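Local atomic coordinates of putative sugar isomerase (Parabacteroides distasonis, PDB entry 3LMZ), a protein that is probably a sugar isomerase with a xylose isomerase-like TIM barrel, though its substrate is not established. Residues 155-169 and 184-198. Sequence-based numbering, arbitrary orientation.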
ATOM      1  N   ASP A 155      -5.622 -24.085  30.562  1.00 13.02           N
ATOM      2  CA  ASP A 155      -6.565 -23.016  30.787  1.00 10.55           C
ATOM      3  C   ASP A 155      -7.002 -22.409  29.425  1.00 12.98           C
ATOM      4  O   ASP A 155      -6.171 -22.224  28.526  1.00 13.45           O
ATOM      5  CB  ASP A 155      -5.871 -21.931  31.611  1.00 12.68           C
ATOM      6  CG  ASP A 155      -6.820 -20.912  32.169  1.00 11.76           C
ATOM      7  OD1 ASP A 155      -7.292 -20.074  31.355  1.00 14.97           O
ATOM      8  OD2 ASP A 155      -7.129 -20.979  33.393  1.00 13.72           O
ATOM      9  N   PRO A 156      -8.299 -22.081  29.299  1.00 11.43           N
ATOM     10  CA  PRO A 156      -8.818 -21.492  28.070  1.00 12.86           C
ATOM     11  C   PRO A 156      -8.150 -20.181  27.647  1.00 12.59           C
ATOM     12  O   PRO A 156      -8.251 -19.789  26.465  1.00 14.49           O
ATOM     13  CB  PRO A 156     -10.266 -21.249  28.410  1.00 15.73           C
ATOM     14  CG  PRO A 156     -10.595 -22.211  29.409  1.00 23.50           C
ATOM     15  CD  PRO A 156      -9.377 -22.413  30.244  1.00 17.02           C
ATOM     16  N   ARG A 157      -7.497 -19.465  28.586  1.00 11.74           N
ATOM     17  CA  ARG A 157      -6.814 -18.223  28.294  1.00 13.40           C
ATOM     18  C   ARG A 157      -5.413 -18.341  27.654  1.00 12.71           C
ATOM     19  O   ARG A 157      -4.800 -17.340  27.343  1.00 15.31           O
ATOM     20  CB  ARG A 157      -6.783 -17.368  29.557  1.00 14.97           C
ATOM     21  CG  ARG A 157      -8.140 -16.836  29.998  1.00 15.86           C
ATOM     22  CD  ARG A 157      -8.122 -16.330  31.412  1.00 15.09           C
ATOM     23  NE  ARG A 157      -7.941 -17.430  32.365  1.00 14.90           N
ATOM     24  CZ  ARG A 157      -8.150 -17.350  33.668  1.00 14.77           C
ATOM     25  NH1 ARG A 157      -8.577 -16.223  34.244  1.00 14.14           N
ATOM     26  NH2 ARG A 157      -7.995 -18.435  34.441  1.00 15.58           N
ATOM     27  N   ILE A 158      -4.939 -19.578  27.468  1.00 13.18           N
ATOM     28  CA  ILE A 158      -3.701 -19.858  26.801  1.00 13.81           C
ATOM     29  C   ILE A 158      -3.987 -20.317  25.373  1.00 13.05           C
ATOM     30  O   ILE A 158      -4.751 -21.220  25.123  1.00 14.35           O
ATOM     31  CB  ILE A 158      -2.878 -20.922  27.499  1.00 12.96           C
ATOM     32  CG1 ILE A 158      -2.643 -20.583  28.973  1.00 16.04           C
ATOM     33  CG2 ILE A 158      -1.569 -21.056  26.755  1.00 15.00           C
ATOM     34  CD1 ILE A 158      -1.961 -21.710  29.805  1.00 18.17           C
ATOM     35  N   GLY A 159      -3.397 -19.615  24.413  1.00 13.04           N
ATOM     36  CA  GLY A 159      -3.548 -19.969  23.002  1.00 14.58           C
ATOM     37  C   GLY A 159      -2.338 -19.567  22.179  1.00 12.13           C
ATOM     38  O   GLY A 159      -1.214 -19.600  22.645  1.00 13.98           O
HETATM   39  N   MSE A 160      -2.646 -19.102  20.984  1.00 13.32           N
HETATM   40  CA  MSE A 160      -1.648 -18.778  19.961  1.00 14.47           C
HETATM   41  C   MSE A 160      -1.785 -17.366  19.431  1.00 12.59           C
HETATM   42  O   MSE A 160      -2.864 -16.764  19.421  1.00 14.47           O
HETATM   43  CB  MSE A 160      -1.703 -19.764  18.763  1.00 12.26           C
HETATM   44  CG  MSE A 160      -2.930 -19.623  17.854  1.00 12.92           C
HETATM   45 SE   MSE A 160      -2.948 -21.023  16.549  0.75 16.04          SE
HETATM   46  CE  MSE A 160      -3.479 -22.435  17.723  1.00 13.93           C
ATOM     47  N   CYS A 161      -0.608 -16.851  19.012  1.00 12.83           N
ATOM     48  CA  CYS A 161      -0.449 -15.734  18.072  1.00 12.45           C
ATOM     49  C   CYS A 161      -0.281 -16.450  16.735  1.00 14.29           C
ATOM     50  O   CYS A 161       0.769 -17.064  16.429  1.00 14.80           O
ATOM     51  CB  CYS A 161       0.773 -14.853  18.435  1.00 12.23           C
ATOM     52  SG  CYS A 161       1.010 -13.688  17.108  1.00 17.06           S
ATOM     53  N   LEU A 162      -1.391 -16.451  15.994  1.00 14.31           N
ATOM     54  CA  LEU A 162      -1.430 -17.161  14.712  1.00 14.04           C
ATOM     55  C   LEU A 162      -0.609 -16.335  13.747  1.00 13.17           C
ATOM     56  O   LEU A 162      -1.029 -15.279  13.283  1.00 14.33           O
ATOM     57  CB  LEU A 162      -2.839 -17.366  14.158  1.00 17.78           C
ATOM     58  CG  LEU A 162      -2.924 -17.928  12.747  1.00 16.56           C
ATOM     59  CD1 LEU A 162      -2.289 -19.274  12.647  1.00 18.27           C
ATOM     60  CD2 LEU A 162      -4.368 -17.921  12.326  1.00 18.78           C
ATOM     61  N   ASP A 163       0.548 -16.861  13.371  1.00 12.11           N
ATOM     62  CA  ASP A 163       1.435 -16.191  12.401  1.00 13.71           C
ATOM     63  C   ASP A 163       1.149 -16.872  11.060  1.00 13.98           C
ATOM     64  O   ASP A 163       1.544 -18.006  10.792  1.00 13.03           O
ATOM     65  CB  ASP A 163       2.894 -16.337  12.837  1.00 15.69           C
ATOM     66  CG  ASP A 163       3.864 -15.535  11.958  1.00 17.35           C
ATOM     67  OD1 ASP A 163       3.732 -15.670  10.709  1.00 15.28           O
ATOM     68  OD2 ASP A 163       4.673 -14.767  12.586  1.00 16.20           O
ATOM     69  N   VAL A 164       0.514 -16.143  10.176  1.00 13.05           N
ATOM     70  CA  VAL A 164       0.013 -16.754   8.970  1.00 13.14           C
ATOM     71  C   VAL A 164       1.176 -17.147   8.048  1.00 13.29           C
ATOM     72  O   VAL A 164       1.108 -18.163   7.353  1.00 14.79           O
ATOM     73  CB  VAL A 164      -0.978 -15.841   8.280  1.00 15.69           C
ATOM     74  CG1 VAL A 164      -2.149 -15.533   9.247  1.00 17.81           C
ATOM     75  CG2 VAL A 164      -0.363 -14.510   7.676  1.00 14.93           C
ATOM     76  N   GLY A 165       2.260 -16.356   8.085  1.00 13.31           N
ATOM     77  CA  GLY A 165       3.396 -16.607   7.228  1.00 14.32           C
ATOM     78  C   GLY A 165       4.173 -17.816   7.666  1.00 14.47           C
ATOM     79  O   GLY A 165       4.516 -18.709   6.866  1.00 14.46           O
ATOM     80  N   HIS A 166       4.504 -17.873   8.951  1.00 13.52           N
ATOM     81  CA  HIS A 166       5.201 -19.050   9.464  1.00 15.12           C
ATOM     82  C   HIS A 166       4.368 -20.333   9.366  1.00 13.08           C
ATOM     83  O   HIS A 166       4.918 -21.407   9.074  1.00 14.04           O
ATOM     84  CB  HIS A 166       5.666 -18.831  10.894  1.00 14.49           C
ATOM     85  CG  HIS A 166       6.772 -17.848  10.992  1.00 15.43           C
ATOM     86  ND1 HIS A 166       7.785 -17.786  10.045  1.00 19.08           N
ATOM     87  CD2 HIS A 166       7.051 -16.900  11.921  1.00 20.38           C
ATOM     88  CE1 HIS A 166       8.638 -16.838  10.398  1.00 26.44           C
ATOM     89  NE2 HIS A 166       8.210 -16.278  11.518  1.00 21.54           N
ATOM     90  N   ASP A 167       3.070 -20.228   9.561  1.00 13.66           N
ATOM     91  CA  ASP A 167       2.198 -21.383   9.417  1.00 13.18           C
ATOM     92  C   ASP A 167       2.266 -21.921   7.973  1.00 14.04           C
ATOM     93  O   ASP A 167       2.420 -23.112   7.766  1.00 13.34           O
ATOM     94  CB  ASP A 167       0.763 -21.002   9.818  1.00 14.60           C
ATOM     95  CG  ASP A 167      -0.074 -22.182  10.368  1.00 14.69           C
ATOM     96  OD1 ASP A 167       0.418 -22.984  11.189  1.00 12.15           O
ATOM     97  OD2 ASP A 167      -1.260 -22.193   9.974  1.00 15.95           O
ATOM     98  N   LEU A 168       2.145 -21.021   6.988  1.00 12.76           N
ATOM     99  CA  LEU A 168       2.147 -21.442   5.608  1.00 13.84           C
ATOM    100  C   LEU A 168       3.513 -22.035   5.260  1.00 13.60           C
ATOM    101  O   LEU A 168       3.609 -23.024   4.533  1.00 14.78           O
ATOM    102  CB  LEU A 168       1.743 -20.352   4.639  1.00 14.83           C
ATOM    103  CG  LEU A 168       1.431 -20.768   3.174  1.00 13.81           C
ATOM    104  CD1 LEU A 168       0.044 -21.374   3.016  1.00 20.68           C
ATOM    105  CD2 LEU A 168       1.558 -19.583   2.197  1.00 14.22           C
ATOM    106  N   ARG A 169       4.596 -21.446   5.780  1.00 13.22           N
ATOM    107  CA  ARG A 169       5.953 -21.969   5.519  1.00 13.93           C
ATOM    108  C   ARG A 169       6.155 -23.351   6.120  1.00 14.58           C
ATOM    109  O   ARG A 169       7.007 -24.113   5.598  1.00 14.74           O
ATOM    110  CB  ARG A 169       7.018 -21.034   6.029  1.00 14.85           C
ATOM    111  CG  ARG A 169       7.112 -19.767   5.187  1.00 13.83           C
ATOM    112  CD  ARG A 169       8.141 -18.782   5.777  1.00 16.64           C
ATOM    113  NE  ARG A 169       9.459 -19.385   5.835  1.00 16.16           N
ATOM    114  CZ  ARG A 169      10.089 -19.766   6.957  1.00 20.21           C
ATOM    115  NH1 ARG A 169       9.561 -19.576   8.138  1.00 24.43           N
ATOM    116  NH2 ARG A 169      11.302 -20.340   6.869  1.00 18.04           N
ATOM    117  N   ARG A 184      -8.811 -20.566  20.529  1.00 12.52           N
ATOM    118  CA  ARG A 184      -7.532 -20.233  21.156  1.00 14.05           C
ATOM    119  C   ARG A 184      -6.628 -19.356  20.273  1.00 14.08           C
ATOM    120  O   ARG A 184      -5.442 -19.441  20.414  1.00 15.34           O
ATOM    121  CB  ARG A 184      -6.806 -21.522  21.547  1.00 15.15           C
ATOM    122  CG  ARG A 184      -7.531 -22.250  22.668  1.00 15.98           C
ATOM    123  CD  ARG A 184      -6.832 -23.526  23.022  1.00 13.78           C
ATOM    124  NE  ARG A 184      -7.486 -24.283  24.085  1.00 14.23           N
ATOM    125  CZ  ARG A 184      -7.309 -24.107  25.400  1.00 14.03           C
ATOM    126  NH1 ARG A 184      -6.515 -23.176  25.879  1.00 13.26           N
ATOM    127  NH2 ARG A 184      -7.946 -24.900  26.274  1.00 14.75           N
ATOM    128  N   VAL A 185      -7.170 -18.579  19.319  1.00 13.28           N
ATOM    129  CA  VAL A 185      -6.349 -17.603  18.588  1.00 12.89           C
ATOM    130  C   VAL A 185      -6.610 -16.224  19.221  1.00 11.87           C
ATOM    131  O   VAL A 185      -7.719 -15.651  19.102  1.00 14.07           O
ATOM    132  CB  VAL A 185      -6.674 -17.565  17.080  1.00 12.92           C
ATOM    133  CG1 VAL A 185      -5.899 -16.451  16.353  1.00 11.68           C
ATOM    134  CG2 VAL A 185      -6.398 -18.964  16.427  1.00 12.64           C
ATOM    135  N   PHE A 186      -5.591 -15.700  19.918  1.00 13.09           N
ATOM    136  CA  PHE A 186      -5.766 -14.468  20.687  1.00 14.64           C
ATOM    137  C   PHE A 186      -5.055 -13.280  20.086  1.00 16.32           C
ATOM    138  O   PHE A 186      -5.215 -12.151  20.545  1.00 15.89           O
ATOM    139  CB  PHE A 186      -5.400 -14.709  22.175  1.00 15.58           C
ATOM    140  CG  PHE A 186      -6.274 -15.757  22.834  1.00 14.91           C
ATOM    141  CD1 PHE A 186      -7.661 -15.768  22.646  1.00 17.03           C
ATOM    142  CD2 PHE A 186      -5.713 -16.780  23.582  1.00 18.19           C
ATOM    143  CE1 PHE A 186      -8.458 -16.730  23.231  1.00 19.00           C
ATOM    144  CE2 PHE A 186      -6.511 -17.741  24.134  1.00 16.02           C
ATOM    145  CZ  PHE A 186      -7.873 -17.712  23.958  1.00 17.81           C
ATOM    146  N   ASP A 187      -4.211 -13.557  19.106  1.00 14.23           N
ATOM    147  CA  ASP A 187      -3.469 -12.508  18.383  1.00 12.55           C
ATOM    148  C   ASP A 187      -3.090 -13.086  17.037  1.00 13.33           C
ATOM    149  O   ASP A 187      -3.158 -14.307  16.809  1.00 12.54           O
ATOM    150  CB  ASP A 187      -2.224 -12.089  19.166  1.00 14.36           C
ATOM    151  CG  ASP A 187      -1.539 -10.842  18.632  1.00 14.88           C
ATOM    152  OD1 ASP A 187      -2.213  -9.810  18.588  1.00 15.44           O
ATOM    153  OD2 ASP A 187      -0.333 -10.913  18.458  1.00 18.13           O
HETATM  154  N   MSE A 188      -2.686 -12.216  16.109  1.00 13.34           N
HETATM  155  CA  MSE A 188      -2.317 -12.692  14.795  1.00 14.42           C
HETATM  156  C   MSE A 188      -1.222 -11.766  14.271  1.00 12.73           C
HETATM  157  O   MSE A 188      -1.341 -10.549  14.395  1.00 15.28           O
HETATM  158  CB  MSE A 188      -3.492 -12.600  13.835  1.00 13.36           C
HETATM  159  CG  MSE A 188      -3.306 -13.347  12.536  1.00 19.24           C
HETATM  160 SE   MSE A 188      -4.855 -13.141  11.347  0.75 17.91          SE
HETATM  161  CE  MSE A 188      -6.130 -13.953  12.712  1.00 11.90           C
ATOM    162  N   HIS A 189      -0.200 -12.379  13.660  1.00 12.94           N
ATOM    163  CA  HIS A 189       0.764 -11.643  12.828  1.00 14.40           C
ATOM    164  C   HIS A 189       0.383 -11.906  11.380  1.00 12.88           C
ATOM    165  O   HIS A 189       0.429 -13.067  10.893  1.00 14.39           O
ATOM    166  CB  HIS A 189       2.206 -12.084  13.143  1.00 16.82           C
ATOM    167  CG  HIS A 189       2.692 -11.614  14.479  1.00 15.25           C
ATOM    168  ND1 HIS A 189       3.984 -11.801  14.922  1.00 16.89           N
ATOM    169  CD2 HIS A 189       2.068 -10.878  15.431  1.00 18.34           C
ATOM    170  CE1 HIS A 189       4.117 -11.232  16.116  1.00 17.21           C
ATOM    171  NE2 HIS A 189       2.975 -10.660  16.448  1.00 20.02           N
ATOM    172  N   ILE A 190       0.134 -10.807  10.666  1.00 13.24           N
ATOM    173  CA  ILE A 190      -0.076 -10.814   9.215  1.00 14.48           C
ATOM    174  C   ILE A 190       1.242 -10.490   8.559  1.00 14.03           C
ATOM    175  O   ILE A 190       2.033  -9.695   9.089  1.00 13.89           O
ATOM    176  CB  ILE A 190      -1.234  -9.892   8.754  1.00 14.09           C
ATOM    177  CG1 ILE A 190      -1.054  -8.457   9.248  1.00 14.87           C
ATOM    178  CG2 ILE A 190      -2.591 -10.459   9.262  1.00 16.15           C
ATOM    179  CD1 ILE A 190      -1.963  -7.494   8.556  1.00 14.73           C
ATOM    180  N   LYS A 191       1.505 -11.169   7.446  1.00 13.44           N
ATOM    181  CA  LYS A 191       2.726 -11.036   6.646  1.00 15.34           C
ATOM    182  C   LYS A 191       2.477 -11.934   5.439  1.00 13.83           C
ATOM    183  O   LYS A 191       1.499 -12.727   5.422  1.00 15.54           O
ATOM    184  CB  LYS A 191       3.981 -11.516   7.421  1.00 15.89           C
ATOM    185  CG  LYS A 191       3.847 -12.952   7.960  1.00 15.63           C
ATOM    186  CD  LYS A 191       5.061 -13.407   8.771  1.00 14.67           C
ATOM    187  CE  LYS A 191       5.208 -12.634  10.057  1.00 15.65           C
ATOM    188  NZ  LYS A 191       6.263 -13.312  10.958  1.00 15.04           N
ATOM    189  N   ASP A 192       3.314 -11.745   4.435  1.00 13.47           N
ATOM    190  CA  ASP A 192       3.253 -12.583   3.272  1.00 11.95           C
ATOM    191  C   ASP A 192       4.584 -13.288   3.013  1.00 11.83           C
ATOM    192  O   ASP A 192       5.631 -12.824   3.442  1.00 13.34           O
ATOM    193  CB  ASP A 192       2.849 -11.759   2.041  1.00 11.56           C
ATOM    194  CG  ASP A 192       1.995 -12.538   1.008  1.00 13.82           C
ATOM    195  OD1 ASP A 192       1.949 -13.814   1.067  1.00 15.05           O
ATOM    196  OD2 ASP A 192       1.434 -11.835   0.060  1.00 13.64           O
ATOM    197  N   VAL A 193       4.545 -14.389   2.299  1.00 11.91           N
ATOM    198  CA  VAL A 193       5.703 -15.257   2.025  1.00 13.04           C
ATOM    199  C   VAL A 193       5.683 -15.717   0.575  1.00 13.23           C
ATOM    200  O   VAL A 193       4.613 -15.851  -0.028  1.00 13.75           O
ATOM    201  CB  VAL A 193       5.707 -16.480   3.037  1.00 12.59           C
ATOM    202  CG1 VAL A 193       5.978 -15.948   4.471  1.00 16.03           C
ATOM    203  CG2 VAL A 193       4.424 -17.351   2.915  1.00 14.73           C
ATOM    204  N   THR A 194       6.855 -16.115   0.047  1.00 14.09           N
ATOM    205  CA  THR A 194       6.993 -16.442  -1.384  1.00 14.02           C
ATOM    206  C   THR A 194       6.708 -17.928  -1.682  1.00 12.55           C
ATOM    207  O   THR A 194       6.543 -18.297  -2.830  1.00 14.73           O
ATOM    208  CB  THR A 194       8.379 -16.084  -1.901  1.00 14.18           C
ATOM    209  OG1 THR A 194       9.351 -16.860  -1.175  1.00 14.17           O
ATOM    210  CG2 THR A 194       8.678 -14.582  -1.679  1.00 14.38           C
ATOM    211  N   ASP A 195       6.619 -18.746  -0.635  1.00 13.63           N
ATOM    212  CA  ASP A 195       6.354 -20.167  -0.831  1.00 14.12           C
ATOM    213  C   ASP A 195       5.850 -20.778   0.451  1.00 12.93           C
ATOM    214  O   ASP A 195       6.179 -20.272   1.541  1.00 15.23           O
ATOM    215  CB  ASP A 195       7.632 -20.934  -1.297  1.00 13.89           C
ATOM    216  CG  ASP A 195       7.336 -22.292  -1.857  1.00 17.75           C
ATOM    217  OD1 ASP A 195       6.213 -22.530  -2.345  1.00 17.80           O
ATOM    218  OD2 ASP A 195       8.238 -23.144  -1.808  1.00 18.89           O
ATOM    219  N   SER A 196       5.073 -21.842   0.326  1.00 14.61           N
ATOM    220  CA  SER A 196       4.589 -22.636   1.453  1.00 13.94           C
ATOM    221  C   SER A 196       5.623 -23.711   1.854  1.00 16.88           C
ATOM    222  O   SER A 196       5.304 -24.907   1.944  1.00 17.93           O
ATOM    223  CB  SER A 196       3.249 -23.285   1.067  1.00 17.24           C
ATOM    224  OG  SER A 196       3.349 -23.992  -0.177  1.00 17.31           O
ATOM    225  N   SER A 197       6.838 -23.271   2.157  1.00 16.16           N
ATOM    226  CA  SER A 197       7.959 -24.118   2.546  1.00 15.93           C
ATOM    227  C   SER A 197       8.961 -23.313   3.319  1.00 18.23           C
ATOM    228  O   SER A 197       8.890 -22.098   3.380  1.00 16.81           O
ATOM    229  CB  SER A 197       8.647 -24.714   1.303  1.00 16.99           C
ATOM    230  OG  SER A 197       9.320 -23.716   0.558  1.00 21.33           O
ATOM    231  N   LYS A 198       9.921 -23.989   3.905  1.00 17.51           N
ATOM    232  CA  LYS A 198      11.029 -23.327   4.604  1.00 17.64           C
ATOM    233  C   LYS A 198      11.768 -22.298   3.730  1.00 16.59           C
ATOM    234  O   LYS A 198      12.203 -21.241   4.226  1.00 17.14           O
ATOM    235  CB  LYS A 198      11.992 -24.367   5.231  1.00 18.45           C
ATOM    236  CG  LYS A 198      13.205 -23.742   5.943  1.00 24.50           C
ATOM    237  CD  LYS A 198      14.223 -24.802   6.419  1.00 26.10           C
ATOM    238  CE  LYS A 198      13.895 -25.315   7.798  1.00 43.22           C
ATOM    239  NZ  LYS A 198      15.065 -26.016   8.436  1.00 40.46           N
TER
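Met160 and Val185 pair on neighbouring parallel strands, 158-163 and 185-190, of a xylose isomerase-like TIM barrel. A right-handed beta-alpha-beta crossover through helix 174-181 joins them. A beta bulge shifts the register after Met160, whose O accepts from Phe186 N and, weakly, from Asp187 N. On the helix-facing side, Val185 is the bump: its CG2 packs on Met160 CG at 3.8 Å, and its CG1 reaches Leu162 CB. Helices 144-151 and 212-221 help cover this layer. Gly159 is a hollow; a side chain there would run into Arg184 O and the Phe186 ring, whose edge lies by Gly159 N. Arg184 runs extended from CG to NE alongside Ile158 O. Its NH1 donates to Asp155 O and, at 2.7 Å, to Ile158 O, both near the guanidinium plane. Without the NH1 of Arg184, as with an alanine here, Ile158 O would probably lose this donor and the turn 155-158 its tie to the start of strand 185-190. On the opposite sheet face, Cys161 has SG anti to the backbone N (chi1 172°), which brings it over one face of the His189 ring, 3.6 Å from the centroid. Gly165 forms the second hollow, filled by Lys191 CG and Val193 CG1, each 3.8 Å from Gly165 CA. Beyond it, Leu168 CD2 meets Val193 CG2. Arg169 NH2 donates to Lys198 O and bridges to Asp137. His166 NE2 is hydrogen-bonded to a citrate, probably from the crystallisation liquor, which may mark a pocket. Lys191 NZ forms salt bridges with Glu231 and Glu233, and Asp163 OD2 accepts from His132. Between them runs the salt bridge of Lys191 NZ to Asp163 OD2, 2.7 Å, on the syn lone pair.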